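Long-range contact in CRISPR-associated protein CasA/Cse1 (Thermus thermophilus, PDB 4AN8), which serves as a subunit of the Cascade ribonucleoprotein complex in CRISPR-based bacterial immunity, probably helping to select foreign DNA for attack: residues L161-L173 / A181-L193. Numbering follows the deposited sequence.
Sequences LLVHQAFAPGGLL and AKDAPVARPALFL. With ACT (acetate ion), chain C.
Asp183 OD1 accepts the backbone N-H of Gly170 on its anti lone pair, 2.6 Å from Gly170 N and nearly straight at 168°. In a salt bridge, Arg188 grips the same carboxylate side-on: its NH2 meets OD1 on the syn side, while its NE reaches Asp183 OD2 from above the carboxylate plane. The short Asp183 side chain sets its carboxylate within range of both partners, and the bidentate grip restrains its rotation. Arg188 NH1 turns to Ser350 OG and the carbonyl of Gln352.

Beside this, Ala184 N donates to Ala168 O (2.7 Å), and Val186 N, in the type I turn 184-187, to Ala166 O (3.0 Å) at the helix's C-terminal end. Gly171 and Ala181 form an antiparallel hydrogen-bonded pair. Gly170, having no side chain, lets its CA come within 3.1 Å of Ala181 O. The small Ala184 CB fits 3.3 Å from Ala166 O.

A chi1 of -75° puts Val186 CG2 between the backbone N and the carbonyl carbon, from where it reaches over one face of Phe167, 4.2 Å from the ring centroid, in a CH-pi contact. Leu191 CD1 approaches Phe167 CZ obliquely.

Thus the turn packs against the end of helix 154-167, which rests on Val55 of helix 50-67, while the chain runs on into edge strand 191-195, antiparallel to 342-351.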
ATOM      1  N   LEU A 161      14.888  -8.291  -1.619  1.00 15.78           N
ATOM      2  CA  LEU A 161      15.043  -7.927  -3.026  1.00 15.78           C
ATOM      3  C   LEU A 161      13.731  -7.386  -3.581  1.00 15.78           C
ATOM      4  O   LEU A 161      13.685  -6.318  -4.171  1.00 15.78           O
ATOM      5  CB  LEU A 161      15.503  -9.130  -3.840  1.00 18.74           C
ATOM      6  CG  LEU A 161      15.569  -8.952  -5.363  1.00 18.74           C
ATOM      7  CD1 LEU A 161      16.469  -7.769  -5.761  1.00 18.74           C
ATOM      8  CD2 LEU A 161      16.021 -10.267  -6.043  1.00 18.74           C
ATOM      9  N   LEU A 162      12.660  -8.139  -3.381  1.00 20.20           N
ATOM     10  CA  LEU A 162      11.368  -7.811  -3.944  1.00 20.20           C
ATOM     11  C   LEU A 162      10.879  -6.499  -3.377  1.00 20.20           C
ATOM     12  O   LEU A 162      10.364  -5.668  -4.091  1.00 20.20           O
ATOM     13  CB  LEU A 162      10.349  -8.879  -3.590  1.00 24.97           C
ATOM     14  CG  LEU A 162      10.044  -9.946  -4.615  1.00 24.97           C
ATOM     15  CD1 LEU A 162       8.790 -10.697  -4.098  1.00 24.97           C
ATOM     16  CD2 LEU A 162       9.773  -9.320  -5.984  1.00 24.97           C
ATOM     17  N   VAL A 163      11.041  -6.316  -2.073  1.00 15.18           N
ATOM     18  CA  VAL A 163      10.591  -5.078  -1.487  1.00 15.18           C
ATOM     19  C   VAL A 163      11.347  -3.914  -2.131  1.00 15.18           C
ATOM     20  O   VAL A 163      10.745  -2.920  -2.531  1.00 15.18           O
ATOM     21  CB  VAL A 163      10.775  -5.073   0.048  1.00 17.94           C
ATOM     22  CG1 VAL A 163      10.682  -3.627   0.592  1.00 17.94           C
ATOM     23  CG2 VAL A 163       9.743  -6.031   0.707  1.00 17.94           C
ATOM     24  N   HIS A 164      12.666  -4.046  -2.226  1.00 16.51           N
ATOM     25  CA  HIS A 164      13.480  -2.927  -2.708  1.00 16.51           C
ATOM     26  C   HIS A 164      13.124  -2.506  -4.126  1.00 16.51           C
ATOM     27  O   HIS A 164      13.102  -1.326  -4.427  1.00 16.51           O
ATOM     28  CB  HIS A 164      14.975  -3.271  -2.619  1.00 20.93           C
ATOM     29  CG  HIS A 164      15.886  -2.109  -2.870  1.00 20.93           C
ATOM     30  ND1 HIS A 164      15.947  -1.013  -2.033  1.00 20.93           N
ATOM     31  CD2 HIS A 164      16.792  -1.881  -3.851  1.00 20.93           C
ATOM     32  CE1 HIS A 164      16.837  -0.156  -2.494  1.00 20.93           C
ATOM     33  NE2 HIS A 164      17.362  -0.658  -3.600  1.00 20.93           N
ATOM     34  N   GLN A 165      12.835  -3.474  -4.991  1.00 24.49           N
ATOM     35  CA  GLN A 165      12.488  -3.196  -6.392  1.00 24.49           C
ATOM     36  C   GLN A 165      11.149  -2.470  -6.548  1.00 24.49           C
ATOM     37  O   GLN A 165      10.918  -1.797  -7.568  1.00 24.49           O
ATOM     38  CB  GLN A 165      12.468  -4.498  -7.224  1.00 22.92           C
ATOM     39  CG  GLN A 165      13.815  -5.224  -7.315  1.00 22.92           C
ATOM     40  CD  GLN A 165      14.857  -4.425  -8.102  1.00 22.92           C
ATOM     41  OE1 GLN A 165      14.821  -3.203  -8.118  1.00 22.92           O
ATOM     42  NE2 GLN A 165      15.752  -5.114  -8.783  1.00 22.92           N
ATOM     43  N   ALA A 166      10.246  -2.624  -5.570  1.00 19.12           N
ATOM     44  CA  ALA A 166       8.948  -1.967  -5.687  1.00 19.12           C
ATOM     45  C   ALA A 166       8.947  -0.616  -4.972  1.00 19.12           C
ATOM     46  O   ALA A 166       8.302   0.332  -5.427  1.00 19.12           O
ATOM     47  CB  ALA A 166       7.828  -2.869  -5.160  1.00 11.11           C
ATOM     48  N   PHE A 167       9.699  -0.517  -3.873  1.00 17.06           N
ATOM     49  CA  PHE A 167       9.569   0.628  -2.964  1.00 17.06           C
ATOM     50  C   PHE A 167      10.794   1.573  -2.814  1.00 17.06           C
ATOM     51  O   PHE A 167      10.702   2.587  -2.108  1.00 17.06           O
ATOM     52  CB  PHE A 167       9.159   0.132  -1.574  1.00 16.22           C
ATOM     53  CG  PHE A 167       7.762  -0.399  -1.507  1.00 16.22           C
ATOM     54  CD1 PHE A 167       6.684   0.464  -1.422  1.00 16.22           C
ATOM     55  CD2 PHE A 167       7.527  -1.779  -1.517  1.00 16.22           C
ATOM     56  CE1 PHE A 167       5.383  -0.035  -1.367  1.00 16.22           C
ATOM     57  CE2 PHE A 167       6.248  -2.284  -1.456  1.00 16.22           C
ATOM     58  CZ  PHE A 167       5.170  -1.402  -1.371  1.00 16.22           C
ATOM     59  N   ALA A 168      11.927   1.248  -3.436  1.00 17.20           N
ATOM     60  CA  ALA A 168      13.092   2.138  -3.302  1.00 17.20           C
ATOM     61  C   ALA A 168      12.730   3.553  -3.740  1.00 17.20           C
ATOM     62  O   ALA A 168      12.302   3.780  -4.878  1.00 17.20           O
ATOM     63  CB  ALA A 168      14.299   1.630  -4.115  1.00 17.34           C
ATOM     64  N   PRO A 169      12.877   4.510  -2.821  1.00 22.57           N
ATOM     65  CA  PRO A 169      12.762   5.934  -3.145  1.00 22.57           C
ATOM     66  C   PRO A 169      13.964   6.387  -3.978  1.00 22.57           C
ATOM     67  O   PRO A 169      15.068   5.856  -3.800  1.00 22.57           O
ATOM     68  CB  PRO A 169      12.774   6.606  -1.759  1.00 26.52           C
ATOM     69  CG  PRO A 169      13.501   5.627  -0.884  1.00 26.52           C
ATOM     70  CD  PRO A 169      13.103   4.277  -1.383  1.00 26.52           C
ATOM     71  N   GLY A 170      13.741   7.338  -4.887  1.00 23.94           N
ATOM     72  CA  GLY A 170      14.834   7.934  -5.640  1.00 23.94           C
ATOM     73  C   GLY A 170      15.838   8.623  -4.726  1.00 23.94           C
ATOM     74  O   GLY A 170      15.536   8.924  -3.572  1.00 23.94           O
ATOM     75  N   GLY A 171      17.034   8.893  -5.233  1.00 30.29           N
ATOM     76  CA  GLY A 171      18.040   9.581  -4.442  1.00 30.29           C
ATOM     77  C   GLY A 171      19.453   9.267  -4.903  1.00 30.29           C
ATOM     78  O   GLY A 171      19.658   8.653  -5.955  1.00 30.29           O
ATOM     79  N   LEU A 172      20.428   9.676  -4.105  1.00 32.53           N
ATOM     80  CA  LEU A 172      21.829   9.531  -4.477  1.00 32.53           C
ATOM     81  C   LEU A 172      22.194   8.078  -4.739  1.00 32.53           C
ATOM     82  O   LEU A 172      21.798   7.200  -3.993  1.00 32.53           O
ATOM     83  CB  LEU A 172      22.733  10.114  -3.387  1.00 48.42           C
ATOM     84  CG  LEU A 172      23.925  10.878  -3.963  1.00 48.42           C
ATOM     85  CD1 LEU A 172      23.442  12.128  -4.709  1.00 48.42           C
ATOM     86  CD2 LEU A 172      24.935  11.237  -2.880  1.00 48.42           C
ATOM     87  N   LEU A 173      22.960   7.837  -5.796  1.00 27.96           N
ATOM     88  CA  LEU A 173      23.430   6.496  -6.131  1.00 27.96           C
ATOM     89  C   LEU A 173      24.942   6.496  -6.417  1.00 27.96           C
ATOM     90  O   LEU A 173      25.704   5.743  -5.807  1.00 27.96           O
ATOM     91  CB  LEU A 173      22.661   5.946  -7.340  1.00 27.84           C
ATOM     92  CG  LEU A 173      23.144   4.595  -7.872  1.00 27.84           C
ATOM     93  CD1 LEU A 173      22.886   3.535  -6.820  1.00 27.84           C
ATOM     94  CD2 LEU A 173      22.465   4.214  -9.188  1.00 27.84           C
ATOM     95  N   ALA A 181      19.256   7.905  -8.646  1.00 23.52           N
ATOM     96  CA  ALA A 181      18.254   6.978  -9.149  1.00 23.52           C
ATOM     97  C   ALA A 181      16.858   7.552  -8.954  1.00 23.52           C
ATOM     98  O   ALA A 181      16.636   8.402  -8.089  1.00 23.52           O
ATOM     99  CB  ALA A 181      18.393   5.660  -8.445  1.00 17.42           C
ATOM    100  N   LYS A 182      15.921   7.089  -9.766  1.00 24.33           N
ATOM    101  CA  LYS A 182      14.518   7.474  -9.660  1.00 24.33           C
ATOM    102  C   LYS A 182      13.792   6.570  -8.661  1.00 24.33           C
ATOM    103  O   LYS A 182      14.305   5.519  -8.278  1.00 24.33           O
ATOM    104  CB  LYS A 182      13.826   7.356 -11.024  1.00 48.16           C
ATOM    105  CG  LYS A 182      14.485   8.154 -12.132  1.00 48.16           C
ATOM    106  CD  LYS A 182      14.253   9.647 -11.969  1.00 48.16           C
ATOM    107  CE  LYS A 182      15.006  10.454 -13.037  1.00 48.16           C
ATOM    108  NZ  LYS A 182      16.498  10.421 -12.844  1.00 48.16           N
ATOM    109  N   ASP A 183      12.594   6.997  -8.267  1.00 21.71           N
ATOM    110  CA  ASP A 183      11.675   6.197  -7.467  1.00 21.71           C
ATOM    111  C   ASP A 183      11.356   4.881  -8.176  1.00 21.71           C
ATOM    112  O   ASP A 183      11.111   4.853  -9.393  1.00 21.71           O
ATOM    113  CB  ASP A 183      10.344   6.933  -7.277  1.00 19.20           C
ATOM    114  CG  ASP A 183      10.418   8.071  -6.285  1.00 19.20           C
ATOM    115  OD1 ASP A 183      11.443   8.244  -5.597  1.00 19.20           O
ATOM    116  OD2 ASP A 183       9.416   8.801  -6.178  1.00 19.20           O
ATOM    117  N   ALA A 184      11.357   3.805  -7.411  1.00 19.65           N
ATOM    118  CA  ALA A 184      10.786   2.555  -7.867  1.00 19.65           C
ATOM    119  C   ALA A 184       9.304   2.836  -8.020  1.00 19.65           C
ATOM    120  O   ALA A 184       8.828   3.885  -7.553  1.00 19.65           O
ATOM    121  CB  ALA A 184      11.050   1.459  -6.848  1.00 17.23           C
ATOM    122  N   PRO A 185       8.561   1.936  -8.686  1.00 22.57           N
ATOM    123  CA  PRO A 185       7.203   2.299  -9.134  1.00 22.57           C
ATOM    124  C   PRO A 185       6.185   2.599  -8.041  1.00 22.57           C
ATOM    125  O   PRO A 185       5.295   3.426  -8.260  1.00 22.57           O
ATOM    126  CB  PRO A 185       6.738   1.065  -9.926  1.00 18.93           C
ATOM    127  CG  PRO A 185       7.967   0.359 -10.307  1.00 18.93           C
ATOM    128  CD  PRO A 185       9.006   0.644  -9.243  1.00 18.93           C
ATOM    129  N   VAL A 186       6.256   1.926  -6.898  1.00 22.01           N
ATOM    130  CA  VAL A 186       5.285   2.207  -5.854  1.00 22.01           C
ATOM    131  C   VAL A 186       5.917   2.746  -4.583  1.00 22.01           C
ATOM    132  O   VAL A 186       5.388   2.569  -3.506  1.00 22.01           O
ATOM    133  CB  VAL A 186       4.347   0.989  -5.557  1.00 19.48           C
ATOM    134  CG1 VAL A 186       3.314   0.838  -6.692  1.00 19.48           C
ATOM    135  CG2 VAL A 186       5.158  -0.293  -5.352  1.00 19.48           C
ATOM    136  N   ALA A 187       7.040   3.432  -4.720  1.00 18.99           N
ATOM    137  CA  ALA A 187       7.676   4.098  -3.583  1.00 18.99           C
ATOM    138  C   ALA A 187       6.736   5.041  -2.815  1.00 18.99           C
ATOM    139  O   ALA A 187       6.796   5.099  -1.577  1.00 18.99           O
ATOM    140  CB  ALA A 187       8.911   4.858  -4.040  1.00 22.37           C
ATOM    141  N   ARG A 188       5.879   5.759  -3.545  1.00 20.47           N
ATOM    142  CA  ARG A 188       5.063   6.840  -2.973  1.00 20.47           C
ATOM    143  C   ARG A 188       3.601   6.491  -2.661  1.00 20.47           C
ATOM    144  O   ARG A 188       3.061   6.956  -1.664  1.00 20.47           O
ATOM    145  CB  ARG A 188       5.065   8.083  -3.888  1.00 25.72           C
ATOM    146  CG  ARG A 188       6.425   8.526  -4.393  1.00 25.72           C
ATOM    147  CD  ARG A 188       7.347   8.836  -3.222  1.00 25.72           C
ATOM    148  NE  ARG A 188       8.734   9.013  -3.650  1.00 25.72           N
ATOM    149  CZ  ARG A 188       9.717   9.438  -2.860  1.00 25.72           C
ATOM    150  NH1 ARG A 188       9.500   9.739  -1.579  1.00 25.72           N
ATOM    151  NH2 ARG A 188      10.927   9.555  -3.352  1.00 25.72           N
ATOM    152  N   PRO A 189       2.933   5.730  -3.549  1.00 17.57           N
ATOM    153  CA  PRO A 189       1.484   5.699  -3.382  1.00 17.57           C
ATOM    154  C   PRO A 189       1.065   4.679  -2.367  1.00 17.57           C
ATOM    155  O   PRO A 189       1.799   3.724  -2.097  1.00 17.57           O
ATOM    156  CB  PRO A 189       0.970   5.282  -4.769  1.00 16.55           C
ATOM    157  CG  PRO A 189       2.111   4.516  -5.359  1.00 16.55           C
ATOM    158  CD  PRO A 189       3.365   5.129  -4.822  1.00 16.55           C
ATOM    159  N   ALA A 190      -0.121   4.887  -1.827  1.00 21.62           N
ATOM    160  CA  ALA A 190      -0.753   3.920  -0.957  1.00 21.62           C
ATOM    161  C   ALA A 190      -1.329   2.809  -1.825  1.00 21.62           C
ATOM    162  O   ALA A 190      -1.942   3.086  -2.841  1.00 21.62           O
ATOM    163  CB  ALA A 190      -1.857   4.605  -0.180  1.00 17.36           C
ATOM    164  N   LEU A 191      -1.131   1.558  -1.437  1.00 18.20           N
ATOM    165  CA  LEU A 191      -1.639   0.445  -2.245  1.00 18.20           C
ATOM    166  C   LEU A 191      -2.946  -0.133  -1.686  1.00 18.20           C
ATOM    167  O   LEU A 191      -3.022  -0.459  -0.494  1.00 18.20           O
ATOM    168  CB  LEU A 191      -0.584  -0.652  -2.349  1.00 16.86           C
ATOM    169  CG  LEU A 191       0.738  -0.146  -2.956  1.00 16.86           C
ATOM    170  CD1 LEU A 191       1.752  -1.300  -3.058  1.00 16.86           C
ATOM    171  CD2 LEU A 191       0.509   0.508  -4.332  1.00 16.86           C
ATOM    172  N   PHE A 192      -3.957  -0.255  -2.546  1.00 17.34           N
ATOM    173  CA  PHE A 192      -5.233  -0.854  -2.153  1.00 17.34           C
ATOM    174  C   PHE A 192      -5.257  -2.353  -2.415  1.00 17.34           C
ATOM    175  O   PHE A 192      -5.167  -2.808  -3.571  1.00 17.34           O
ATOM    176  CB  PHE A 192      -6.414  -0.173  -2.843  1.00 19.11           C
ATOM    177  CG  PHE A 192      -6.625   1.237  -2.397  1.00 19.11           C
ATOM    178  CD1 PHE A 192      -5.763   2.242  -2.806  1.00 19.11           C
ATOM    179  CD2 PHE A 192      -7.673   1.562  -1.547  1.00 19.11           C
ATOM    180  CE1 PHE A 192      -5.952   3.548  -2.396  1.00 19.11           C
ATOM    181  CE2 PHE A 192      -7.865   2.880  -1.118  1.00 19.11           C
ATOM    182  CZ  PHE A 192      -7.008   3.873  -1.546  1.00 19.11           C
ATOM    183  N   LEU A 193      -5.387  -3.114  -1.336  1.00 18.07           N
ATOM    184  CA  LEU A 193      -5.405  -4.567  -1.444  1.00 18.07           C
ATOM    185  C   LEU A 193      -6.626  -5.181  -0.785  1.00 18.07           C
ATOM    186  O   LEU A 193      -6.587  -5.539   0.387  1.00 18.07           O
ATOM    187  CB  LEU A 193      -4.132  -5.162  -0.827  1.00 20.43           C
ATOM    188  CG  LEU A 193      -4.059  -6.681  -0.918  1.00 20.43           C
ATOM    189  CD1 LEU A 193      -3.359  -7.092  -2.223  1.00 20.43           C
ATOM    190  CD2 LEU A 193      -3.363  -7.273   0.308  1.00 20.43           C
TER
HETATM  191  C   ACT C1497      13.553   0.275   0.658  1.00 46.28           C
HETATM  192  O   ACT C1497      13.463  -0.965   0.395  1.00 46.67           O
HETATM  193  OXT ACT C1497      14.689   0.818   0.436  1.00 46.25           O
HETATM  194  CH3 ACT C1497      12.369   1.061   1.197  1.00 46.50           C